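Local coordinates for protein aldolase (Escherichia coli, PDB 6VOP) that belongs to the class II aldolase and adducin N-terminal domain family and is a putative aldolase whose chain folds around a mixed beta sheet, at residues 132-137 and 158-163. The protein carries 2 engineered substitutions. Numbering follows the deposited sequence.
Sequences NVPLVP and QAFLLA
Leu161 and Val136 pair strands 159-162 and 135-136 in parallel, with Pro134 and Ala163 extending the bonding at either end: Leu161 N gives its hydrogen to Pro134 O (3.0 Å, 170° at the hydrogen), Leu161 O accepts from Val136 N at 2.8 Å, and Ala163 N donates to Val136 O. The Val136 N-H reaches Leu161 O from above the carbonyl plane. Pro134, lacking an N-H, can offer this pairing only its carbonyl, while its ring leans obliquely on Phe160, Pro134 CG to Phe160 CD1 3.8 Å. On the same face Val136 lies alongside Leu162. CG1 of Val136 is anti to the backbone N (chi1 -176°), which leaves CG2 beside that nitrogen, where this one methyl meets Leu162 CD1 (3.7 Å) and Phe160 CB; beta-branched valine suits an extended strand. On the other face Leu135 reaches across with CD1 to Ala163 CB (3.9 Å), a methyl small enough to point toward 132-137 close to the Val136 carbonyl, and Val133 spreads its two methyls over Ala159 and Leu161. Beyond the last backbone bond, a water donates to both Pro137 O and Ala163 O. The pair belongs to a beta-alpha-beta unit: connecting helix 144-153 covers Val136 and Phe160 through Leu150, and strand 166-171 flanks 159-162 on its other edge.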
ATOM      1  N   ASN A 132       7.703 -23.435 -13.392  1.00 51.00           N
ATOM      2  CA  ASN A 132       8.864 -22.690 -13.855  1.00 48.53           C
ATOM      3  C   ASN A 132       8.442 -21.345 -14.427  1.00 44.80           C
ATOM      4  O   ASN A 132       7.467 -21.252 -15.178  1.00 50.96           O
ATOM      5  CB  ASN A 132       9.629 -23.485 -14.911  1.00 58.19           C
ATOM      6  CG  ASN A 132      10.200 -24.768 -14.364  1.00 69.40           C
ATOM      7  OD1 ASN A 132      10.427 -24.893 -13.160  1.00 74.26           O
ATOM      8  ND2 ASN A 132      10.433 -25.736 -15.242  1.00 73.35           N
ATOM      9  N   VAL A 133       9.185 -20.306 -14.063  1.00 37.65           N
ATOM     10  CA  VAL A 133       8.972 -18.973 -14.618  1.00 34.83           C
ATOM     11  C   VAL A 133      10.180 -18.623 -15.480  1.00 36.96           C
ATOM     12  O   VAL A 133      11.163 -18.063 -14.973  1.00 37.44           O
ATOM     13  CB  VAL A 133       8.749 -17.929 -13.516  1.00 29.86           C
ATOM     14  CG1 VAL A 133       8.366 -16.591 -14.129  1.00 28.24           C
ATOM     15  CG2 VAL A 133       7.679 -18.406 -12.547  1.00 26.42           C
ATOM     16  N   PRO A 134      10.161 -18.944 -16.770  1.00 29.97           N
ATOM     17  CA  PRO A 134      11.314 -18.642 -17.621  1.00 28.12           C
ATOM     18  C   PRO A 134      11.407 -17.156 -17.936  1.00 35.61           C
ATOM     19  O   PRO A 134      10.442 -16.397 -17.824  1.00 31.25           O
ATOM     20  CB  PRO A 134      11.049 -19.465 -18.884  1.00 27.66           C
ATOM     21  CG  PRO A 134       9.566 -19.596 -18.932  1.00 33.48           C
ATOM     22  CD  PRO A 134       9.105 -19.666 -17.501  1.00 30.11           C
ATOM     23  N   LEU A 135      12.606 -16.752 -18.340  1.00 37.36           N
ATOM     24  CA  LEU A 135      12.921 -15.361 -18.625  1.00 33.69           C
ATOM     25  C   LEU A 135      12.871 -15.116 -20.127  1.00 25.93           C
ATOM     26  O   LEU A 135      13.496 -15.848 -20.901  1.00 32.94           O
ATOM     27  CB  LEU A 135      14.303 -15.003 -18.077  1.00 30.10           C
ATOM     28  CG  LEU A 135      14.861 -13.617 -18.379  1.00 31.78           C
ATOM     29  CD1 LEU A 135      14.188 -12.571 -17.506  1.00 36.96           C
ATOM     30  CD2 LEU A 135      16.365 -13.610 -18.173  1.00 36.73           C
ATOM     31  N   VAL A 136      12.129 -14.090 -20.530  1.00 28.67           N
ATOM     32  CA  VAL A 136      12.061 -13.667 -21.926  1.00 27.77           C
ATOM     33  C   VAL A 136      13.073 -12.542 -22.109  1.00 31.26           C
ATOM     34  O   VAL A 136      13.163 -11.653 -21.250  1.00 32.42           O
ATOM     35  CB  VAL A 136      10.635 -13.231 -22.305  1.00 34.74           C
ATOM     36  CG1 VAL A 136      10.539 -12.889 -23.783  1.00 34.86           C
ATOM     37  CG2 VAL A 136       9.641 -14.326 -21.951  1.00 39.02           C
ATOM     38  N   PRO A 137      13.864 -12.546 -23.183  1.00 32.36           N
ATOM     39  CA  PRO A 137      14.890 -11.508 -23.348  1.00 33.43           C
ATOM     40  C   PRO A 137      14.277 -10.121 -23.470  1.00 36.17           C
ATOM     41  O   PRO A 137      13.088  -9.957 -23.754  1.00 35.09           O
ATOM     42  CB  PRO A 137      15.605 -11.912 -24.644  1.00 31.18           C
ATOM     43  CG  PRO A 137      15.272 -13.352 -24.840  1.00 35.57           C
ATOM     44  CD  PRO A 137      13.913 -13.551 -24.258  1.00 30.61           C
ATOM     45  N   GLN A 158       3.113 -21.422 -17.807  1.00 48.14           N
ATOM     46  CA  GLN A 158       1.981 -20.522 -17.655  1.00 56.98           C
ATOM     47  C   GLN A 158       2.361 -19.171 -17.064  1.00 45.36           C
ATOM     48  O   GLN A 158       1.483 -18.320 -16.890  1.00 48.39           O
ATOM     49  CB  GLN A 158       0.889 -21.175 -16.795  1.00 73.26           C
ATOM     50  CG  GLN A 158       1.406 -22.018 -15.645  1.00 82.41           C
ATOM     51  CD  GLN A 158       0.311 -22.851 -15.002  1.00 90.25           C
ATOM     52  OE1 GLN A 158       0.483 -24.047 -14.763  1.00 91.08           O
ATOM     53  NE2 GLN A 158      -0.826 -22.221 -14.726  1.00 88.25           N
ATOM     54  N   ALA A 159       3.636 -18.946 -16.758  1.00 35.58           N
ATOM     55  CA  ALA A 159       4.104 -17.646 -16.302  1.00 27.05           C
ATOM     56  C   ALA A 159       5.448 -17.351 -16.951  1.00 29.34           C
ATOM     57  O   ALA A 159       6.226 -18.261 -17.243  1.00 23.75           O
ATOM     58  CB  ALA A 159       4.223 -17.582 -14.774  1.00 22.99           C
ATOM     59  N   PHE A 160       5.704 -16.066 -17.187  1.00 25.15           N
ATOM     60  CA  PHE A 160       6.913 -15.630 -17.871  1.00 28.13           C
ATOM     61  C   PHE A 160       7.340 -14.284 -17.310  1.00 34.08           C
ATOM     62  O   PHE A 160       6.502 -13.457 -16.938  1.00 33.86           O
ATOM     63  CB  PHE A 160       6.703 -15.518 -19.388  1.00 22.60           C
ATOM     64  CG  PHE A 160       5.955 -16.673 -19.988  1.00 23.35           C
ATOM     65  CD1 PHE A 160       6.636 -17.781 -20.461  1.00 35.39           C
ATOM     66  CD2 PHE A 160       4.572 -16.652 -20.079  1.00 23.17           C
ATOM     67  CE1 PHE A 160       5.953 -18.848 -21.013  1.00 31.67           C
ATOM     68  CE2 PHE A 160       3.884 -17.713 -20.626  1.00 27.29           C
ATOM     69  CZ  PHE A 160       4.574 -18.814 -21.095  1.00 32.36           C
ATOM     70  N   LEU A 161       8.651 -14.066 -17.259  1.00 26.70           N
ATOM     71  CA  LEU A 161       9.216 -12.805 -16.791  1.00 28.54           C
ATOM     72  C   LEU A 161       9.996 -12.169 -17.933  1.00 34.11           C
ATOM     73  O   LEU A 161      11.048 -12.678 -18.335  1.00 36.71           O
ATOM     74  CB  LEU A 161      10.107 -13.017 -15.569  1.00 21.44           C
ATOM     75  CG  LEU A 161      10.529 -11.724 -14.869  1.00 21.10           C
ATOM     76  CD1 LEU A 161       9.310 -10.962 -14.368  1.00 20.45           C
ATOM     77  CD2 LEU A 161      11.489 -12.014 -13.730  1.00 24.64           C
ATOM     78  N   LEU A 162       9.482 -11.057 -18.451  1.00 22.78           N
ATOM     79  CA  LEU A 162      10.130 -10.323 -19.531  1.00 24.18           C
ATOM     80  C   LEU A 162      11.157  -9.369 -18.931  1.00 25.67           C
ATOM     81  O   LEU A 162      10.812  -8.527 -18.095  1.00 31.32           O
ATOM     82  CB  LEU A 162       9.100  -9.555 -20.358  1.00 23.38           C
ATOM     83  CG  LEU A 162       8.330 -10.302 -21.451  1.00 23.96           C
ATOM     84  CD1 LEU A 162       7.514 -11.444 -20.873  1.00 22.12           C
ATOM     85  CD2 LEU A 162       7.431  -9.337 -22.210  1.00 23.54           C
ATOM     86  N   ALA A 163      12.409  -9.498 -19.365  1.00 26.04           N
ATOM     87  CA  ALA A 163      13.501  -8.735 -18.772  1.00 25.20           C
ATOM     88  C   ALA A 163      13.320  -7.240 -18.998  1.00 35.03           C
ATOM     89  O   ALA A 163      12.938  -6.799 -20.086  1.00 24.78           O
ATOM     90  CB  ALA A 163      14.838  -9.193 -19.354  1.00 25.52           C
TER
HETATM   91  O   HOH W   1      11.265  -7.841 -22.495  1.00 31.93           O